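Local coordinates for protein interferon gamma (Paralichthys olivaceus, PDB 6F1E) that is a homodimeric cytokine that binds interferon gamma receptor 1 and, with lower affinity, interferon gamma receptor 1-like, and activates macrophages and neutrophils, at the interface of chains A and B. Residues are numbered along the deposited sequence; one frame, centred on the assembly and turned at random. Chains: chain A/B, Interferon gamma.

Contact 1: the interface of chains A and B. Residues chain A 31-32, 55, 58; chain B 124, 131-132, 135-136.
A:Tyr55 reaches across the dimer interface with its phenol and donates a hydrogen bond to the backbone carbonyl of B:Ala135, OH to O 2.5 Å. The acceptor lies at the edge of the tyrosine ring, in its plane; the phenol comes in at 129° to the C=O bond and tilted 30° from the carbonyl plane. The same ring brings CE1 within 3.9 Å of B:Ala135 CB.

The rest of the first shell is mostly apolar. A:Val31 sends its two methyls to different parts of chain B. CG1 lies 3.6 Å from B:Ile124 CD1, while CG2 rests on the helix backbone, 3.5 Å from B:Ala135 N, with B:Ile131 CG2 farther off. CG1 stands anti to the backbone N (chi1 -180°), which turns the other methyl to the helix. The tip of B:Ile124, CD1, also meets the ring rim of A:Phe32 at CE1, 3.4 Å away, the two side chains crossing nearly at right angles. A:Leu58, one turn along helix 41-64 from A:Tyr55, packs toward B:Ala135 and B:Gln132, its approach to the alanine methyl modelled too close to trust.

Second-shell packing within chain A steadies these groups. A:Val31 CG1 sits over the centre of the A:Phe32 ring, 3.7 Å above its plane, and A:Phe32 CZ lies over one face of the A:Tyr55 ring, toward its rim. The patch thus seats helix 129-150 of one subunit against the other and helps hold the homodimer together.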
loop_
_atom_site.group_PDB
_atom_site.type_symbol
_atom_site.label_atom_id
_atom_site.label_comp_id
_atom_site.label_asym_id
_atom_site.label_seq_id
_atom_site.Cartn_x
_atom_site.Cartn_y
_atom_site.Cartn_z
ATOM N N VAL A 31 -1.221 -3.414 17.056
ATOM C CA VAL A 31 -1.928 -3.304 15.780
ATOM C C VAL A 31 -1.013 -2.623 14.720
ATOM O O VAL A 31 -0.834 -3.118 13.611
ATOM C CB VAL A 31 -3.257 -2.539 15.949
ATOM C CG1 VAL A 31 -3.986 -2.436 14.600
ATOM C CG2 VAL A 31 -4.149 -3.223 16.993
ATOM N N PHE A 32 -0.425 -1.499 15.117
ATOM C CA PHE A 32 0.390 -0.651 14.270
ATOM C C PHE A 32 1.848 -0.678 14.746
ATOM O O PHE A 32 2.157 -0.244 15.876
ATOM C CB PHE A 32 -0.154 0.764 14.331
ATOM C CG PHE A 32 -1.563 0.873 13.836
ATOM C CD1 PHE A 32 -1.863 0.575 12.521
ATOM C CD2 PHE A 32 -2.571 1.250 14.659
ATOM C CE1 PHE A 32 -3.151 0.665 12.017
ATOM C CE2 PHE A 32 -3.873 1.354 14.169
ATOM C CZ PHE A 32 -4.162 1.053 12.846
ATOM N N TYR A 55 -7.220 3.947 10.534
ATOM C CA TYR A 55 -8.069 4.358 11.676
ATOM C C TYR A 55 -9.428 4.860 11.238
ATOM O O TYR A 55 -10.422 4.662 11.906
ATOM C CB TYR A 55 -7.400 5.468 12.490
ATOM C CG TYR A 55 -6.565 4.961 13.628
ATOM C CD1 TYR A 55 -7.169 4.370 14.739
ATOM C CD2 TYR A 55 -5.169 5.113 13.627
ATOM C CE1 TYR A 55 -6.406 3.933 15.819
ATOM C CE2 TYR A 55 -4.395 4.676 14.698
ATOM C CZ TYR A 55 -5.018 4.087 15.800
ATOM O OH TYR A 55 -4.263 3.632 16.867
ATOM N N LEU A 58 -11.359 1.795 10.563
ATOM C CA LEU A 58 -11.636 1.140 11.823
ATOM C C LEU A 58 -12.840 1.753 12.461
ATOM O O LEU A 58 -13.807 1.063 12.817
ATOM C CB LEU A 58 -10.480 1.315 12.828
ATOM C CG LEU A 58 -9.461 0.218 13.077
ATOM C CD1 LEU A 58 -8.507 0.648 14.165
ATOM C CD2 LEU A 58 -10.164 -1.064 13.482
ATOM N N ILE B 124 -5.195 -5.665 8.784
ATOM C CA ILE B 124 -5.693 -5.563 10.168
ATOM C C ILE B 124 -7.180 -5.938 10.202
ATOM O O ILE B 124 -7.932 -5.542 9.317
ATOM C CB ILE B 124 -5.415 -4.144 10.736
ATOM C CG1 ILE B 124 -3.910 -3.992 11.009
ATOM C CG2 ILE B 124 -6.252 -3.850 11.980
ATOM C CD1 ILE B 124 -3.424 -2.562 11.056
ATOM N N ILE B 131 -8.609 -6.017 18.654
ATOM C CA ILE B 131 -7.935 -5.125 17.722
ATOM C C ILE B 131 -8.489 -3.696 17.759
ATOM O O ILE B 131 -7.703 -2.713 17.794
ATOM C CB ILE B 131 -8.036 -5.689 16.295
ATOM C CG1 ILE B 131 -7.372 -7.099 16.302
ATOM C CG2 ILE B 131 -7.454 -4.700 15.276
ATOM C CD1 ILE B 131 -6.648 -7.511 15.042
ATOM N N GLN B 132 -9.822 -3.586 17.766
ATOM C CA GLN B 132 -10.467 -2.280 17.916
ATOM C C GLN B 132 -9.983 -1.566 19.160
ATOM O O GLN B 132 -9.681 -0.367 19.127
ATOM C CB GLN B 132 -11.995 -2.401 17.961
ATOM C CG GLN B 132 -12.605 -2.596 16.582
ATOM C CD GLN B 132 -14.050 -3.046 16.628
ATOM O OE1 GLN B 132 -14.688 -3.087 17.691
ATOM N NE2 GLN B 132 -14.582 -3.377 15.463
ATOM N N ALA B 135 -5.997 -0.840 18.858
ATOM C CA ALA B 135 -5.924 0.363 18.026
ATOM C C ALA B 135 -6.317 1.639 18.784
ATOM O O ALA B 135 -5.578 2.660 18.777
ATOM C CB ALA B 135 -6.829 0.196 16.824
ATOM N N LEU B 136 -7.463 1.562 19.462
ATOM C CA LEU B 136 -7.960 2.683 20.283
ATOM C C LEU B 136 -6.908 3.166 21.263
ATOM O O LEU B 136 -6.598 4.370 21.301
ATOM C CB LEU B 136 -9.216 2.285 21.039
ATOM C CG LEU B 136 -10.377 3.265 21.216
ATOM C CD1 LEU B 136 -10.626 4.085 19.962
ATOM C CD2 LEU B 136 -11.639 2.477 21.599
#

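Contact 2: the interface of chains A and B. Residues chain A 3, 8, 11-12; chain B 136, 140.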
loop_
_atom_site.group_PDB
_atom_site.type_symbol
_atom_site.label_atom_id
_atom_site.label_comp_id
_atom_site.label_asym_id
_atom_site.label_seq_id
_atom_site.Cartn_x
_atom_site.Cartn_y
_atom_site.Cartn_z
ATOM N N ILE A 3 -1.391 16.684 22.188
ATOM C CA ILE A 3 -2.688 16.441 21.527
ATOM C C ILE A 3 -3.698 17.251 22.314
ATOM O O ILE A 3 -3.396 17.665 23.440
ATOM C CB ILE A 3 -3.108 14.952 21.496
ATOM C CG1 ILE A 3 -3.161 14.344 22.906
ATOM C CG2 ILE A 3 -2.154 14.156 20.619
ATOM C CD1 ILE A 3 -4.096 13.165 23.017
ATOM N N ASN A 8 -7.579 13.185 24.372
ATOM C CA ASN A 8 -7.100 12.269 25.430
ATOM C C ASN A 8 -8.280 11.818 26.261
ATOM O O ASN A 8 -8.507 10.641 26.447
ATOM C CB ASN A 8 -6.041 12.925 26.345
ATOM C CG ASN A 8 -5.714 12.072 27.592
ATOM O OD1 ASN A 8 -4.848 11.191 27.550
ATOM N ND2 ASN A 8 -6.417 12.335 28.712
ATOM N N ILE A 11 -10.673 9.585 24.392
ATOM C CA ILE A 11 -10.141 8.223 24.178
ATOM C C ILE A 11 -10.304 7.365 25.427
ATOM O O ILE A 11 -10.772 6.213 25.345
ATOM C CB ILE A 11 -8.655 8.218 23.731
ATOM C CG1 ILE A 11 -8.548 8.582 22.241
ATOM C CG2 ILE A 11 -7.986 6.850 23.990
ATOM C CD1 ILE A 11 -7.131 8.938 21.795
ATOM N N GLN A 12 -9.914 7.928 26.572
ATOM C CA GLN A 12 -10.130 7.254 27.857
ATOM C C GLN A 12 -11.594 6.839 28.051
ATOM O O GLN A 12 -11.847 5.676 28.329
ATOM C CB GLN A 12 -9.646 8.109 29.027
ATOM C CG GLN A 12 -8.171 8.541 28.973
ATOM C CD GLN A 12 -7.234 7.450 28.473
ATOM O OE1 GLN A 12 -6.583 7.617 27.428
ATOM N NE2 GLN A 12 -7.174 6.314 29.203
ATOM N N LEU B 136 -7.463 1.562 19.462
ATOM C CA LEU B 136 -7.960 2.683 20.283
ATOM C C LEU B 136 -6.908 3.166 21.263
ATOM O O LEU B 136 -6.598 4.370 21.301
ATOM C CB LEU B 136 -9.216 2.285 21.039
ATOM C CG LEU B 136 -10.377 3.265 21.216
ATOM C CD1 LEU B 136 -10.626 4.085 19.962
ATOM C CD2 LEU B 136 -11.639 2.477 21.599
ATOM N N GLN B 140 -3.513 7.458 20.607
ATOM C CA GLN B 140 -3.009 8.715 21.212
ATOM C C GLN B 140 -1.594 8.991 20.743
ATOM O O GLN B 140 -1.290 10.083 20.246
ATOM C CB GLN B 140 -3.056 8.641 22.736
ATOM C CG GLN B 140 -3.277 9.984 23.405
ATOM C CD GLN B 140 -3.510 9.847 24.901
ATOM O OE1 GLN B 140 -4.457 9.163 25.341
ATOM N NE2 GLN B 140 -2.644 10.482 25.695
#
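B:Gln140 extends from helix 129-150 toward the amino-terminal helix of chain A and shows how a long amide side chain can be lined by different groups at each step. Its CB lies 4.2 Å from A:Ile11 CD1, at the outer limit of contact. CG passes A:Ile3, whose CD1 is modelled 3.3 Å away; A:Ile3 is poorly ordered, so the detail of this approach is uncertain. From CG onward the chain is extended (chi2 172°), which carries the amide to A:Asn8.

There A:Asn8 OD1 lies off the outer end of the glutamine amide, between OE1 and NE2 and tilted out of its plane, with the two amide planes 82° apart. OD1 is 3.0 Å from B:Gln140 OE1 and equally near to NE2, but the N-H of NE2 points elsewhere and makes no hydrogen bond. The oxygen pair can only accept and is a clash as modelled. A:Gln12 OE1 lies 3.4 Å from the same B:Gln140 OE1, so the assignment of one or more of these amide ends is doubtful. A:Asn8 is also a predicted N-glycosylation site, although no sugar is present here; its ND2 is directed away from the glutamine.

One turn before B:Gln140 on helix 129-150, the B:Leu136 carbonyl O faces A:Ile11 CG2 at 3.9 Å. The site lies where helix 5-17 of chain A, with the loop residue before it, packs along one side of helix 129-150 of chain B.

Contact 3: the interface of chains A and B. Residues chain A 3-4, 7, 99-100, 103; chain B 139, 143.
B:Tyr143 inserts its ring between side chains of chain A, a clear case of an aromatic group clamped on both faces. The clamping is of the CH-pi kind. A:Leu103 CD2 sits over one face, 3.5 Å from B:Tyr143 CE2 and offset toward the rim. The methyl of A:Met7 lies over the opposite face, CE being 3.7 Å from B:Tyr143 CD2. The thioether reaches that position because CG of A:Met7 is anti to the backbone N (chi1 -169°) and the chain then bends at chi2.

Apolar contact at the ring edge comes from A:Ile3, whose CG2 lies in the ring plane 3.9 Å from B:Tyr143 CD1, though this residue is poorly ordered. One turn earlier on helix 129-150, B:Leu139 CD2 approaches the A:Met7 methyl, CE, at 4.3 Å.

Polar contact is slight. The phenol OH of B:Tyr143 makes a weak hydrogen bond to the backbone carbonyl O of A:Lys99, 3.4 Å away, and this oxygen too lies at the edge in the ring plane. The aliphatic part of the lysine accompanies it, CB being 3.8 Å from the same OH.

Helix 129-150 of chain B thus wedges its tyrosine between helix 5-17 and helix 89-107 of chain A, with the amino-terminal segment at the rim.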
loop_
_atom_site.group_PDB
_atom_site.type_symbol
_atom_site.label_atom_id
_atom_site.label_comp_id
_atom_site.label_asym_id
_atom_site.label_seq_id
_atom_site.Cartn_x
_atom_site.Cartn_y
_atom_site.Cartn_z
ATOM N N ILE A 3 -1.391 16.684 22.188
ATOM C CA ILE A 3 -2.688 16.441 21.527
ATOM C C ILE A 3 -3.698 17.251 22.314
ATOM O O ILE A 3 -3.396 17.665 23.440
ATOM C CB ILE A 3 -3.108 14.952 21.496
ATOM C CG1 ILE A 3 -3.161 14.344 22.906
ATOM C CG2 ILE A 3 -2.154 14.156 20.619
ATOM C CD1 ILE A 3 -4.096 13.165 23.017
ATOM N N PRO A 4 -4.893 17.492 21.742
ATOM C CA PRO A 4 -5.914 18.192 22.552
ATOM C C PRO A 4 -6.321 17.394 23.796
ATOM O O PRO A 4 -6.344 16.150 23.770
ATOM C CB PRO A 4 -7.102 18.370 21.593
ATOM C CG PRO A 4 -6.568 18.101 20.215
ATOM C CD PRO A 4 -5.337 17.247 20.355
ATOM N N MET A 7 -9.223 15.101 23.057
ATOM C CA MET A 7 -8.845 13.847 22.406
ATOM C C MET A 7 -8.484 12.807 23.450
ATOM O O MET A 7 -9.022 11.688 23.414
ATOM C CB MET A 7 -7.651 14.064 21.475
ATOM C CG MET A 7 -7.343 12.905 20.549
ATOM S SD MET A 7 -8.412 12.980 19.113
ATOM C CE MET A 7 -7.566 11.820 18.050
ATOM N N LYS A 99 -11.628 14.204 13.947
ATOM C CA LYS A 99 -10.282 14.742 14.101
ATOM C C LYS A 99 -9.269 14.040 13.181
ATOM O O LYS A 99 -8.320 14.680 12.727
ATOM C CB LYS A 99 -9.813 14.701 15.572
ATOM C CG LYS A 99 -10.648 15.495 16.585
ATOM C CD LYS A 99 -10.873 16.988 16.253
ATOM C CE LYS A 99 -9.637 17.873 16.401
ATOM N NZ LYS A 99 -9.751 19.139 15.596
ATOM N N VAL A 100 -9.475 12.745 12.902
ATOM C CA VAL A 100 -8.581 11.982 12.023
ATOM C C VAL A 100 -8.815 12.385 10.569
ATOM O O VAL A 100 -7.871 12.720 9.872
ATOM C CB VAL A 100 -8.782 10.457 12.162
ATOM C CG1 VAL A 100 -7.895 9.707 11.169
ATOM C CG2 VAL A 100 -8.488 9.979 13.587
ATOM N N LEU A 103 -7.253 15.777 10.036
ATOM C CA LEU A 103 -5.788 15.788 9.999
ATOM C C LEU A 103 -5.294 15.239 8.640
ATOM O O LEU A 103 -4.347 15.760 8.019
ATOM C CB LEU A 103 -5.223 14.980 11.165
ATOM C CG LEU A 103 -3.700 14.923 11.299
ATOM C CD1 LEU A 103 -3.041 16.284 11.355
ATOM C CD2 LEU A 103 -3.363 14.220 12.578
ATOM N N LEU B 139 -4.080 4.906 19.411
ATOM C CA LEU B 139 -4.428 6.167 18.749
ATOM C C LEU B 139 -3.724 7.391 19.313
ATOM O O LEU B 139 -3.358 8.275 18.576
ATOM C CB LEU B 139 -5.949 6.384 18.693
ATOM C CG LEU B 139 -6.467 7.647 17.960
ATOM C CD1 LEU B 139 -5.844 7.936 16.571
ATOM C CD2 LEU B 139 -7.981 7.551 17.821
ATOM N N TYR B 143 -1.572 9.685 16.898
ATOM C CA TYR B 143 -2.011 11.052 16.535
ATOM C C TYR B 143 -1.022 12.126 16.979
ATOM O O TYR B 143 -0.876 13.130 16.280
ATOM C CB TYR B 143 -3.375 11.340 17.111
ATOM C CG TYR B 143 -4.094 12.557 16.561
ATOM C CD1 TYR B 143 -4.001 13.781 17.180
ATOM C CD2 TYR B 143 -4.974 12.449 15.486
ATOM C CE1 TYR B 143 -4.701 14.899 16.709
ATOM C CE2 TYR B 143 -5.704 13.540 15.027
ATOM C CZ TYR B 143 -5.564 14.772 15.644
ATOM O OH TYR B 143 -6.273 15.879 15.178
#

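Contact 4: the interface of chains A and B. Residues chain A 126, 129, 132; chain B 18, 58, 61-62, 65.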
loop_
_atom_site.group_PDB
_atom_site.type_symbol
_atom_site.label_atom_id
_atom_site.label_comp_id
_atom_site.label_asym_id
_atom_site.label_seq_id
_atom_site.Cartn_x
_atom_site.Cartn_y
_atom_site.Cartn_z
ATOM N N MET A 126 -5.876 -9.910 -11.020
ATOM C CA MET A 126 -4.743 -10.591 -11.626
ATOM C C MET A 126 -5.024 -11.944 -12.277
ATOM O O MET A 126 -4.267 -12.397 -13.125
ATOM C CB MET A 126 -3.677 -10.735 -10.590
ATOM C CG MET A 126 -3.224 -9.373 -10.149
ATOM S SD MET A 126 -1.907 -9.615 -9.008
ATOM C CE MET A 126 -1.786 -7.963 -8.325
ATOM N N PHE A 129 -8.094 -12.583 -17.639
ATOM C CA PHE A 129 -7.279 -12.633 -18.888
ATOM C C PHE A 129 -7.144 -11.250 -19.543
ATOM O O PHE A 129 -6.060 -10.888 -20.029
ATOM C CB PHE A 129 -7.932 -13.603 -19.880
ATOM C CG PHE A 129 -7.179 -13.802 -21.172
ATOM C CD1 PHE A 129 -6.115 -14.709 -21.251
ATOM C CD2 PHE A 129 -7.551 -13.112 -22.327
ATOM C CE1 PHE A 129 -5.420 -14.910 -22.449
ATOM C CE2 PHE A 129 -6.856 -13.293 -23.519
ATOM C CZ PHE A 129 -5.792 -14.199 -23.581
ATOM N N GLN A 132 -4.671 -9.215 -17.673
ATOM C CA GLN A 132 -3.328 -9.654 -17.985
ATOM C C GLN A 132 -2.820 -9.062 -19.294
ATOM O O GLN A 132 -1.657 -8.643 -19.358
ATOM C CB GLN A 132 -3.250 -11.182 -18.029
ATOM C CG GLN A 132 -3.410 -11.855 -16.662
ATOM C CD GLN A 132 -4.007 -13.259 -16.760
ATOM O OE1 GLN A 132 -4.072 -13.846 -17.835
ATOM N NE2 GLN A 132 -4.436 -13.798 -15.628
ATOM N N TYR B 18 -1.669 -13.445 -25.454
ATOM C CA TYR B 18 -2.569 -12.692 -24.586
ATOM C C TYR B 18 -3.234 -11.638 -25.467
ATOM O O TYR B 18 -3.134 -10.447 -25.225
ATOM C CB TYR B 18 -1.855 -12.145 -23.322
ATOM C CG TYR B 18 -1.390 -13.280 -22.441
ATOM C CD1 TYR B 18 -2.251 -13.889 -21.529
ATOM C CD2 TYR B 18 -0.093 -13.813 -22.583
ATOM C CE1 TYR B 18 -1.818 -14.967 -20.750
ATOM C CE2 TYR B 18 0.345 -14.896 -21.828
ATOM C CZ TYR B 18 -0.514 -15.477 -20.921
ATOM O OH TYR B 18 -0.048 -16.553 -20.190
ATOM N N LEU B 58 1.185 -10.934 -11.234
ATOM C CA LEU B 58 0.355 -11.046 -12.423
ATOM C C LEU B 58 0.826 -12.196 -13.290
ATOM O O LEU B 58 0.035 -13.029 -13.697
ATOM C CB LEU B 58 0.456 -9.708 -13.173
ATOM C CG LEU B 58 -0.596 -9.081 -14.089
ATOM C CD1 LEU B 58 -2.008 -9.538 -13.821
ATOM C CD2 LEU B 58 -0.502 -7.566 -13.922
ATOM N N GLN B 61 0.291 -15.710 -11.949
ATOM C CA GLN B 61 -1.054 -16.254 -12.206
ATOM C C GLN B 61 -1.164 -16.740 -13.611
ATOM O O GLN B 61 -1.945 -17.643 -13.919
ATOM C CB GLN B 61 -2.097 -15.179 -11.967
ATOM C CG GLN B 61 -2.234 -14.858 -10.501
ATOM C CD GLN B 61 -3.023 -15.931 -9.805
ATOM O OE1 GLN B 61 -4.086 -16.358 -10.301
ATOM N NE2 GLN B 61 -2.505 -16.398 -8.668
ATOM N N MET B 62 -0.393 -16.101 -14.477
ATOM C CA MET B 62 -0.381 -16.452 -15.873
ATOM C C MET B 62 0.248 -17.844 -16.003
ATOM O O MET B 62 -0.371 -18.734 -16.590
ATOM C CB MET B 62 0.335 -15.380 -16.699
ATOM C CG MET B 62 -0.318 -13.996 -16.603
ATOM S SD MET B 62 0.467 -12.716 -17.610
ATOM C CE MET B 62 0.428 -11.396 -16.426
ATOM N N GLN B 65 -2.119 -20.452 -14.810
ATOM C CA GLN B 65 -3.288 -20.687 -15.690
ATOM C C GLN B 65 -2.961 -21.382 -16.988
ATOM O O GLN B 65 -3.893 -21.645 -17.751
ATOM C CB GLN B 65 -4.017 -19.385 -15.982
ATOM C CG GLN B 65 -4.752 -18.856 -14.758
ATOM C CD GLN B 65 -5.432 -17.515 -14.991
ATOM O OE1 GLN B 65 -5.122 -16.793 -15.945
ATOM N NE2 GLN B 65 -6.374 -17.190 -14.120
#
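A:Met126, in a near-helical turn of the loop preceding helix 129-137, presents its backbone to helix 41-65 of chain B, its CA 3.7 Å from B:Leu58 CD1 and its carbonyl O close to B:Gln61 CB. The methionine side chain crosses B:Leu58 at about a right angle.

A:Gln132 carries the polar part of the contact. Its NE2 gives one hydrogen bond back to A:Met126 O, at 2.9 Å and almost straight (177° at the hydrogen), and a second across the interface to B:Gln65 OE1, at 3.1 Å and more bent (162°). Both acceptors lie in or close to the plane of the A:Gln132 amide, which fixes the rotation of that group. On the acceptor side the fit is less regular, since the donor stands above the plane of the B:Gln65 side-chain amide and is not on a lone pair. CG of A:Gln132 is anti to the carbonyl carbon (chi1 -69°), and the chain continues extended alongside B:Met62, running the opposite way; the two CG atoms are 3.8 Å apart.

Beyond the amide, A:Phe129 meets B:Tyr18 rim against rim in an offset, inclined arrangement, CE1 to CD1 3.5 Å. The tyrosine CE1 also passes near A:Gln132 OE1, with amide and ring planes nearly perpendicular. The internal bond probably holds the glutamine in position for its intersubunit one, so the site ties the loop and the start of helix 129-137 to the partner and supports the homodimer.

Contacts 1, 2 and 3 follow helix 129-150 of chain B as it runs through chain A. Contacts 1 and 2 have C-alpha centres about 13 Å apart and share B:Leu136; contacts 2 and 3, about 8 Å apart, share A:Ile3 and the helix 5-17. Contact 4 lies at the other end of the two-fold interface, about 34 Å from contact 1 and 46 Å from contact 2 between centres. There the chains exchange roles, and residues 58 and 132 recur on opposite subunits in contacts 1 and 4. Such reciprocal exchange of helices makes the dimer intertwined, as expected for interferon gamma.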